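Local atomic coordinates of crystal protein (Bacillus thuringiensis serovar dakota, PDB entry 2ZTB), a protein that probably acts as a pore-forming toxin of the aerolysin type, recognising and killing cancer cells. Residues Y7-E12 and C61-G66; T75-N80 and T175-K180; K158-T163 and T240-A245. One frame throughout, in Å; residues are numbered along the deposited sequence.

Contact 1: Y7-E12 and C61-G66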
loop_
_atom_site.group_PDB
_atom_site.type_symbol
_atom_site.label_atom_id
_atom_site.label_comp_id
_atom_site.label_asym_id
_atom_site.label_seq_id
_atom_site.Cartn_x
_atom_site.Cartn_y
_atom_site.Cartn_z
ATOM N N TYR A 7 -17.640 8.408 -5.526
ATOM C CA TYR A 7 -17.995 8.871 -6.840
ATOM C C TYR A 7 -16.881 8.615 -7.848
ATOM O O TYR A 7 -15.681 8.687 -7.525
ATOM C CB TYR A 7 -18.341 10.359 -6.816
ATOM C CG TYR A 7 -19.673 10.702 -6.170
ATOM C CD1 TYR A 7 -20.756 9.815 -6.211
ATOM C CD2 TYR A 7 -19.856 11.930 -5.539
ATOM C CE1 TYR A 7 -21.985 10.140 -5.621
ATOM C CE2 TYR A 7 -21.076 12.268 -4.950
ATOM C CZ TYR A 7 -22.141 11.373 -4.993
ATOM O OH TYR A 7 -23.347 11.722 -4.391
ATOM N N LEU A 8 -17.289 8.291 -9.071
ATOM C CA LEU A 8 -16.372 8.240 -10.190
ATOM C C LEU A 8 -16.270 9.672 -10.721
ATOM O O LEU A 8 -17.272 10.405 -10.764
ATOM C CB LEU A 8 -16.881 7.263 -11.249
ATOM C CG LEU A 8 -16.001 7.032 -12.490
ATOM C CD1 LEU A 8 -14.735 6.244 -12.146
ATOM C CD2 LEU A 8 -16.818 6.332 -13.603
ATOM N N MET A 9 -15.059 10.085 -11.076
ATOM C CA MET A 9 -14.828 11.433 -11.582
ATOM C C MET A 9 -14.441 11.389 -13.068
ATOM O O MET A 9 -13.972 10.362 -13.549
ATOM C CB MET A 9 -13.732 12.121 -10.759
ATOM C CG MET A 9 -13.951 12.092 -9.222
ATOM S SD MET A 9 -15.343 13.132 -8.714
ATOM C CE MET A 9 -14.692 14.792 -8.984
ATOM N N PHE A 10 -14.641 12.495 -13.785
ATOM C CA PHE A 10 -14.260 12.578 -15.202
ATOM C C PHE A 10 -12.758 12.398 -15.448
ATOM O O PHE A 10 -12.367 11.882 -16.506
ATOM C CB PHE A 10 -14.757 13.869 -15.864
ATOM C CG PHE A 10 -16.168 13.771 -16.426
ATOM C CD1 PHE A 10 -17.197 14.539 -15.900
ATOM C CD2 PHE A 10 -16.458 12.917 -17.485
ATOM C CE1 PHE A 10 -18.487 14.457 -16.407
ATOM C CE2 PHE A 10 -17.749 12.829 -18.000
ATOM C CZ PHE A 10 -18.766 13.597 -17.460
ATOM N N ASN A 11 -11.927 12.829 -14.491
ATOM C CA ASN A 11 -10.475 12.741 -14.638
ATOM C C ASN A 11 -9.921 11.347 -14.351
ATOM O O ASN A 11 -8.715 11.125 -14.394
ATOM C CB ASN A 11 -9.737 13.860 -13.865
ATOM C CG ASN A 11 -9.769 13.699 -12.321
ATOM O OD1 ASN A 11 -9.051 14.418 -11.627
ATOM N ND2 ASN A 11 -10.575 12.783 -11.796
ATOM N N GLU A 12 -10.831 10.414 -14.093
ATOM C CA GLU A 12 -10.515 9.006 -13.836
ATOM C C GLU A 12 -11.013 8.078 -14.940
ATOM O O GLU A 12 -10.826 6.866 -14.846
ATOM C CB GLU A 12 -11.235 8.537 -12.579
ATOM C CG GLU A 12 -10.698 9.060 -11.307
ATOM C CD GLU A 12 -11.472 8.495 -10.147
ATOM O OE1 GLU A 12 -10.910 7.611 -9.473
ATOM O OE2 GLU A 12 -12.640 8.904 -9.946
ATOM N N CYS A 61 -22.840 7.423 -9.969
ATOM C CA CYS A 61 -21.889 6.430 -10.451
ATOM C C CYS A 61 -20.678 6.364 -9.519
ATOM O O CYS A 61 -20.055 7.387 -9.208
ATOM C CB CYS A 61 -21.472 6.743 -11.891
ATOM S SG CYS A 61 -20.389 5.549 -12.647
ATOM N N TYR A 62 -20.365 5.146 -9.087
ATOM C CA TYR A 62 -19.398 4.915 -8.026
ATOM C C TYR A 62 -18.307 3.977 -8.472
ATOM O O TYR A 62 -18.546 3.072 -9.264
ATOM C CB TYR A 62 -20.072 4.304 -6.792
ATOM C CG TYR A 62 -21.273 5.057 -6.278
ATOM C CD1 TYR A 62 -22.566 4.724 -6.703
ATOM C CD2 TYR A 62 -21.131 6.095 -5.359
ATOM C CE1 TYR A 62 -23.685 5.409 -6.233
ATOM C CE2 TYR A 62 -22.252 6.784 -4.873
ATOM C CZ TYR A 62 -23.517 6.437 -5.317
ATOM O OH TYR A 62 -24.623 7.118 -4.834
ATOM N N LYS A 63 -17.104 4.232 -7.970
ATOM C CA LYS A 63 -16.002 3.282 -7.984
ATOM C C LYS A 63 -15.899 2.666 -6.576
ATOM O O LYS A 63 -16.200 3.320 -5.567
ATOM C CB LYS A 63 -14.696 3.971 -8.397
ATOM C CG LYS A 63 -14.356 5.262 -7.644
ATOM C CD LYS A 63 -12.928 5.693 -7.984
ATOM C CE LYS A 63 -12.437 6.823 -7.112
ATOM N NZ LYS A 63 -13.030 8.166 -7.364
ATOM N N ASN A 64 -15.508 1.394 -6.533
ATOM C CA ASN A 64 -15.524 0.592 -5.319
ATOM C C ASN A 64 -14.240 -0.215 -5.239
ATOM O O ASN A 64 -13.738 -0.677 -6.257
ATOM C CB ASN A 64 -16.686 -0.412 -5.322
ATOM C CG ASN A 64 -18.039 0.226 -5.617
ATOM O OD1 ASN A 64 -18.415 0.429 -6.779
ATOM N ND2 ASN A 64 -18.782 0.518 -4.572
ATOM N N VAL A 65 -13.743 -0.407 -4.020
ATOM C CA VAL A 65 -12.679 -1.367 -3.751
ATOM C C VAL A 65 -13.346 -2.544 -3.052
ATOM O O VAL A 65 -14.136 -2.363 -2.129
ATOM C CB VAL A 65 -11.543 -0.749 -2.876
ATOM C CG1 VAL A 65 -10.404 -1.744 -2.652
ATOM C CG2 VAL A 65 -11.006 0.541 -3.508
ATOM N N GLY A 66 -13.070 -3.752 -3.525
ATOM C CA GLY A 66 -13.624 -4.946 -2.900
ATOM C C GLY A 66 -12.727 -5.406 -1.762
ATOM O O GLY A 66 -11.877 -4.655 -1.266
#
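Residues 7-12 leave the short N-terminal strand 4-7 just where it ends its antiparallel pairing with the long strand 61-90, in the elongated, aerolysin-like beta fold. The backbone match is a single non-hydrogen-bonded pair, Tyr7 with Tyr62, after which the chain peels off into a loop and a 3-10 turn. One backbone hydrogen bond holds the departing chain: Leu8 N gives a nearly straight bond (168°) to Cys61 O at 2.9 Å, coming in from above the carbonyl plane. The same oxygen takes a CA-H...O contact from Tyr7 CA at 3.5 Å.

The two tyrosines point the same way and lie side by side. Their planes are near parallel (27°) but slid apart, so the rings barely overlap; Tyr7 CE1 comes to 3.4 Å from Tyr62 CE2. Tyr62 also meets Arg5 in a cation-pi contact, and Tyr7 meets the ring of Tyr60. The other apolar touch is Leu8 CD2 against Cys61 SG at 3.8 Å, with Leu8 CG and Cys61 SG each anti to its own backbone N.

Charge pairing centres on buried Lys63. Its CG takes the crowded place between backbone N and carbonyl carbon (chi1 50°), and after an extended run the chain bends at its last torsion. NZ then donates to Tyr7 O at 2.7 Å, almost along the C=O axis. It also makes salt bridges to Glu12 and Glu6, which would favour its charged form, and a cation-pi contact with Phe122. Glu12 crosses Lys63 at about a right angle, with OE1 held by Lys121 N. Two donors share Glu12 OE2: Lys63 NZ on the syn lone pair at 2.7 Å and Met9 N on the anti one at 2.9 Å.

Contact 2: T75-N80 and T175-K180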
loop_
_atom_site.group_PDB
_atom_site.type_symbol
_atom_site.label_atom_id
_atom_site.label_comp_id
_atom_site.label_asym_id
_atom_site.label_seq_id
_atom_site.Cartn_x
_atom_site.Cartn_y
_atom_site.Cartn_z
ATOM N N THR A 75 9.905 -15.299 3.095
ATOM C CA THR A 75 10.628 -14.462 4.049
ATOM C C THR A 75 12.132 -14.511 3.752
ATOM O O THR A 75 12.705 -15.596 3.611
ATOM C CB THR A 75 10.377 -14.972 5.499
ATOM O OG1 THR A 75 9.027 -14.697 5.890
ATOM C CG2 THR A 75 11.359 -14.351 6.518
ATOM N N ASP A 76 12.770 -13.345 3.659
ATOM C CA ASP A 76 14.220 -13.305 3.458
ATOM C C ASP A 76 14.946 -13.044 4.774
ATOM O O ASP A 76 14.655 -12.068 5.471
ATOM C CB ASP A 76 14.617 -12.300 2.359
ATOM C CG ASP A 76 14.338 -12.837 0.939
ATOM O OD1 ASP A 76 14.772 -13.975 0.629
ATOM O OD2 ASP A 76 13.691 -12.132 0.130
ATOM N N ILE A 77 15.874 -13.936 5.109
ATOM C CA ILE A 77 16.588 -13.872 6.376
ATOM C C ILE A 77 18.087 -13.587 6.184
ATOM O O ILE A 77 18.830 -14.418 5.646
ATOM C CB ILE A 77 16.366 -15.161 7.231
ATOM C CG1 ILE A 77 14.874 -15.328 7.571
ATOM C CG2 ILE A 77 17.233 -15.131 8.491
ATOM C CD1 ILE A 77 14.478 -16.711 8.055
ATOM N N ASN A 78 18.492 -12.392 6.614
ATOM C CA ASN A 78 19.899 -11.989 6.726
ATOM C C ASN A 78 20.498 -12.639 7.984
ATOM O O ASN A 78 20.274 -12.154 9.095
ATOM C CB ASN A 78 19.968 -10.451 6.802
ATOM C CG ASN A 78 21.400 -9.899 6.840
ATOM O OD1 ASN A 78 22.367 -10.600 7.156
ATOM N ND2 ASN A 78 21.527 -8.612 6.522
ATOM N N PRO A 79 21.277 -13.730 7.804
ATOM C CA PRO A 79 21.638 -14.665 8.870
ATOM C C PRO A 79 22.632 -14.183 9.916
ATOM O O PRO A 79 22.831 -14.879 10.918
ATOM C CB PRO A 79 22.239 -15.845 8.102
ATOM C CG PRO A 79 22.804 -15.237 6.887
ATOM C CD PRO A 79 21.882 -14.124 6.516
ATOM N N ASN A 80 23.270 -13.039 9.697
ATOM C CA ASN A 80 24.258 -12.511 10.667
ATOM C C ASN A 80 24.408 -11.015 10.511
ATOM O O ASN A 80 24.639 -10.517 9.405
ATOM C CB ASN A 80 25.633 -13.162 10.502
ATOM C CG ASN A 80 25.946 -14.182 11.587
ATOM O OD1 ASN A 80 26.111 -13.831 12.768
ATOM N ND2 ASN A 80 26.070 -15.454 11.186
ATOM N N THR A 175 24.870 -10.222 18.201
ATOM C CA THR A 175 24.469 -10.476 16.828
ATOM C C THR A 175 22.993 -10.820 16.736
ATOM O O THR A 175 22.395 -11.250 17.709
ATOM C CB THR A 175 25.286 -11.607 16.184
ATOM O OG1 THR A 175 24.849 -12.872 16.706
ATOM C CG2 THR A 175 26.805 -11.417 16.440
ATOM N N ALA A 176 22.417 -10.621 15.549
ATOM C CA ALA A 176 21.034 -10.951 15.289
ATOM C C ALA A 176 20.826 -11.419 13.846
ATOM O O ALA A 176 21.712 -11.295 13.001
ATOM C CB ALA A 176 20.137 -9.752 15.607
ATOM N N LYS A 177 19.661 -12.006 13.591
ATOM C CA LYS A 177 19.193 -12.215 12.234
ATOM C C LYS A 177 18.205 -11.092 11.904
ATOM O O LYS A 177 17.558 -10.531 12.798
ATOM C CB LYS A 177 18.529 -13.582 12.067
ATOM C CG LYS A 177 19.444 -14.780 12.306
ATOM C CD LYS A 177 18.700 -16.077 12.037
ATOM C CE LYS A 177 19.578 -17.297 12.248
ATOM N NZ LYS A 177 19.796 -17.662 13.691
ATOM N N ILE A 178 18.108 -10.758 10.622
ATOM C CA ILE A 178 17.106 -9.827 10.154
ATOM C C ILE A 178 16.121 -10.587 9.274
ATOM O O ILE A 178 16.524 -11.342 8.384
ATOM C CB ILE A 178 17.734 -8.640 9.396
ATOM C CG1 ILE A 178 18.679 -7.850 10.313
ATOM C CG2 ILE A 178 16.650 -7.724 8.826
ATOM C CD1 ILE A 178 19.466 -6.747 9.561
ATOM N N ALA A 179 14.834 -10.401 9.559
ATOM C CA ALA A 179 13.761 -10.952 8.737
ATOM C C ALA A 179 13.110 -9.837 7.930
ATOM O O ALA A 179 12.636 -8.847 8.505
ATOM C CB ALA A 179 12.716 -11.650 9.599
ATOM N N LYS A 180 13.124 -9.987 6.607
ATOM C CA LYS A 180 12.271 -9.187 5.749
ATOM C C LYS A 180 11.054 -10.044 5.425
ATOM O O LYS A 180 11.128 -11.015 4.653
ATOM C CB LYS A 180 12.989 -8.728 4.469
ATOM C CG LYS A 180 12.048 -7.995 3.493
ATOM C CD LYS A 180 12.400 -8.259 2.008
ATOM C CE LYS A 180 11.145 -8.113 1.142
ATOM N NZ LYS A 180 11.435 -7.898 -0.318
#
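Strand 76-80 runs antiparallel (168°) beside strand 175-180 in the long twisted sheet of the toxin's elongated beta fold. On one face of the ladder Asn78 and Ile178 lie side by side and point the same way, their CB atoms 3.9 Å apart. The Ile178 CG1 branch stands beside its own backbone N, while Asn78 CG is anti to its N (chi1 -177°). Asp76 and Lys180 share this face, but the lysine chain bends at chi2, and Asp76 OD2 stays 4.8 Å from Lys180 NZ, so any attraction is at a distance.

Turned to the other face, Ile77 is paired with small, buried Ala179. Lys177 crosses Ile77 obliquely, its CD 4.0 Å from Ile77 CG2, and its NZ forms a salt bridge with Asp237 on strand 223-247, the neighbour on the far side of strand 168-199. At the start of the ladder Thr75 CG2, anti to its backbone N, lies 4.3 Å from Ala179 CB.

Both hydrogen-bonded pairs, Asp76 with Lys180 and Asn78 with Ile178, are complete, every donor lying in the plane of its acceptor carbonyl. The straightest bond (172°) runs from Lys180 N to Asp76 O at 2.8 Å. Ile178 O takes both Asn78 N at 2.8 Å and a CA-H...O contact from Ile77 CA at 3.2 Å.

Contact 3: K158-T163 and T240-A245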
loop_
_atom_site.group_PDB
_atom_site.type_symbol
_atom_site.label_atom_id
_atom_site.label_comp_id
_atom_site.label_asym_id
_atom_site.label_seq_id
_atom_site.Cartn_x
_atom_site.Cartn_y
_atom_site.Cartn_z
ATOM N N LYS A 158 22.761 -7.488 26.935
ATOM C CA LYS A 158 23.115 -8.801 27.439
ATOM C C LYS A 158 24.320 -8.704 28.354
ATOM O O LYS A 158 25.329 -8.091 28.001
ATOM C CB LYS A 158 23.346 -9.797 26.292
ATOM C CG LYS A 158 22.066 -10.136 25.513
ATOM C CD LYS A 158 22.153 -11.399 24.668
ATOM C CE LYS A 158 22.241 -12.656 25.528
ATOM N NZ LYS A 158 22.630 -13.847 24.709
ATOM N N SER A 159 24.196 -9.266 29.553
ATOM C CA SER A 159 25.351 -9.414 30.433
ATOM C C SER A 159 26.103 -10.670 30.017
ATOM O O SER A 159 25.497 -11.636 29.545
ATOM C CB SER A 159 24.946 -9.496 31.908
ATOM O OG SER A 159 24.138 -10.628 32.160
ATOM N N VAL A 160 27.421 -10.636 30.147
ATOM C CA VAL A 160 28.269 -11.770 29.798
ATOM C C VAL A 160 29.538 -11.756 30.665
ATOM O O VAL A 160 30.119 -10.703 30.925
ATOM C CB VAL A 160 28.556 -11.835 28.253
ATOM C CG1 VAL A 160 29.271 -10.588 27.756
ATOM C CG2 VAL A 160 29.324 -13.096 27.865
ATOM N N THR A 161 29.920 -12.935 31.152
ATOM C CA THR A 161 31.105 -13.092 31.978
ATOM C C THR A 161 32.244 -13.641 31.126
ATOM O O THR A 161 32.108 -14.688 30.492
ATOM C CB THR A 161 30.799 -13.983 33.199
ATOM O OG1 THR A 161 29.791 -13.340 33.991
ATOM C CG2 THR A 161 32.045 -14.222 34.063
ATOM N N VAL A 162 33.354 -12.910 31.092
ATOM C CA VAL A 162 34.480 -13.287 30.232
ATOM C C VAL A 162 35.843 -13.218 30.927
ATOM O O VAL A 162 36.116 -12.310 31.727
ATOM C CB VAL A 162 34.429 -12.586 28.789
ATOM C CG1 VAL A 162 33.413 -11.450 28.731
ATOM C CG2 VAL A 162 35.808 -12.147 28.287
ATOM N N THR A 163 36.674 -14.217 30.649
ATOM C CA THR A 163 38.060 -14.238 31.117
ATOM C C THR A 163 38.958 -13.800 29.971
ATOM O O THR A 163 38.877 -14.340 28.861
ATOM C CB THR A 163 38.489 -15.646 31.588
ATOM O OG1 THR A 163 37.568 -16.125 32.577
ATOM C CG2 THR A 163 39.912 -15.625 32.185
ATOM N N THR A 240 25.065 -13.770 21.860
ATOM C CA THR A 240 26.328 -13.253 22.343
ATOM C C THR A 240 27.406 -14.140 21.744
ATOM O O THR A 240 27.310 -15.374 21.794
ATOM C CB THR A 240 26.387 -13.293 23.887
ATOM O OG1 THR A 240 25.279 -12.552 24.398
ATOM C CG2 THR A 240 27.661 -12.669 24.416
ATOM N N ILE A 241 28.399 -13.498 21.132
ATOM C CA ILE A 241 29.566 -14.192 20.591
ATOM C C ILE A 241 30.800 -13.655 21.288
ATOM O O ILE A 241 31.138 -12.478 21.154
ATOM C CB ILE A 241 29.732 -14.007 19.051
ATOM C CG1 ILE A 241 28.400 -14.171 18.303
ATOM C CG2 ILE A 241 30.820 -14.944 18.507
ATOM C CD1 ILE A 241 27.840 -15.588 18.258
ATOM N N VAL A 242 31.449 -14.524 22.060
ATOM C CA VAL A 242 32.735 -14.208 22.642
ATOM C C VAL A 242 33.800 -14.897 21.790
ATOM O O VAL A 242 33.860 -16.131 21.733
ATOM C CB VAL A 242 32.851 -14.659 24.134
ATOM C CG1 VAL A 242 34.146 -14.148 24.739
ATOM C CG2 VAL A 242 31.628 -14.190 24.964
ATOM N N GLN A 243 34.628 -14.094 21.122
ATOM C CA GLN A 243 35.689 -14.622 20.257
ATOM C C GLN A 243 36.967 -14.994 21.024
ATOM O O GLN A 243 37.189 -14.490 22.129
ATOM C CB GLN A 243 35.967 -13.663 19.100
ATOM C CG GLN A 243 34.966 -13.821 17.975
ATOM C CD GLN A 243 34.795 -12.565 17.167
ATOM O OE1 GLN A 243 33.842 -12.440 16.382
ATOM N NE2 GLN A 243 35.707 -11.610 17.356
ATOM N N PRO A 244 37.791 -15.902 20.459
ATOM C CA PRO A 244 39.006 -16.308 21.169
ATOM C C PRO A 244 39.896 -15.111 21.479
ATOM O O PRO A 244 39.993 -14.189 20.666
ATOM C CB PRO A 244 39.707 -17.248 20.178
ATOM C CG PRO A 244 38.644 -17.722 19.270
ATOM C CD PRO A 244 37.653 -16.600 19.166
ATOM N N ALA A 245 40.506 -15.120 22.658
ATOM C CA ALA A 245 41.498 -14.111 23.023
ATOM C C ALA A 245 42.628 -14.085 22.004
ATOM O O ALA A 245 43.155 -15.131 21.613
ATOM C CB ALA A 245 42.050 -14.384 24.396
HETATM O O HOH W 1 25.020 -12.781 27.047
#
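Strands 158-163 and 240-242 pack side chain to side chain, as layers of a beta sandwich do, near one end of the elongated fold. No backbone hydrogen bond joins them: their axes approach to 9.2 Å and run in nearly the same direction (22°). Lys158, Val160 and Val162 face Thr240 and Val242 across the gap.

Of the direct contacts, one is polar. Lys158 and Thr240 meet tip to tip, NZ donating to Thr240 OG1 at 3.0 Å. A water adds a second polar link at this end. It donates to the backbone Ser159 O at 2.8 Å and hydrogen-bonds to Thr240 OG1 at 2.7 Å, so that hydroxyl oxygen is gripped by both the water and Lys158 NZ. The lysine leaves its strand with CG beside its own backbone N and bends at chi3 (69°), which brings CE and NZ round to the threonine hydroxyl. Thr240 turns OG1 beside its backbone N (chi1 -57°), and this sends its methyl toward Val160. Val160 and Thr240 slide past each other in opposite directions, CG2 to CG2 at 3.9 Å. That Val160 branch, anti to its backbone N, also meets Val242 CG2 end-on at 3.9 Å, so one methyl serves both partners. Farther along, Val242 CG1 comes within 4.3 Å of Val162 CB.

Backbone pairing outside the contact sets the two strands in place. On one side Lys158, Val160 and Val162 bond to Ile102, Ile100 and Thr98 of strand 96-116. On the other, Ile241 and Gln243 bond to Gln173 and Thr171 of strand 168-199. Arg170 reaches both layers, with NH1 on Thr163 O and NE on Gln243 O.

From the N terminus, contact 1 closes first, joining strand 4-7 to strand 61-90 after a partly helical excursion. Farther along that same strand contact 2 opens; its loop, rich in strand, closes at 175-180 and ties strand 61-90 to strand 168-199. Contact 3 opens within that loop, at 158-163, and closes beyond it at 240-245, packing strand 147-164 on strand 223-247; contacts 2 and 3 therefore cross, whereas contact 1 precedes both. Contact 1 lies on the opposite side of the chain's centre from both, its centre about 42 Å from that of contact 2 and 62 Å from that of contact 3. Contacts 2 and 3 touch where Thr175 CG2 packs on Ile241 CG1 at 3.7 Å.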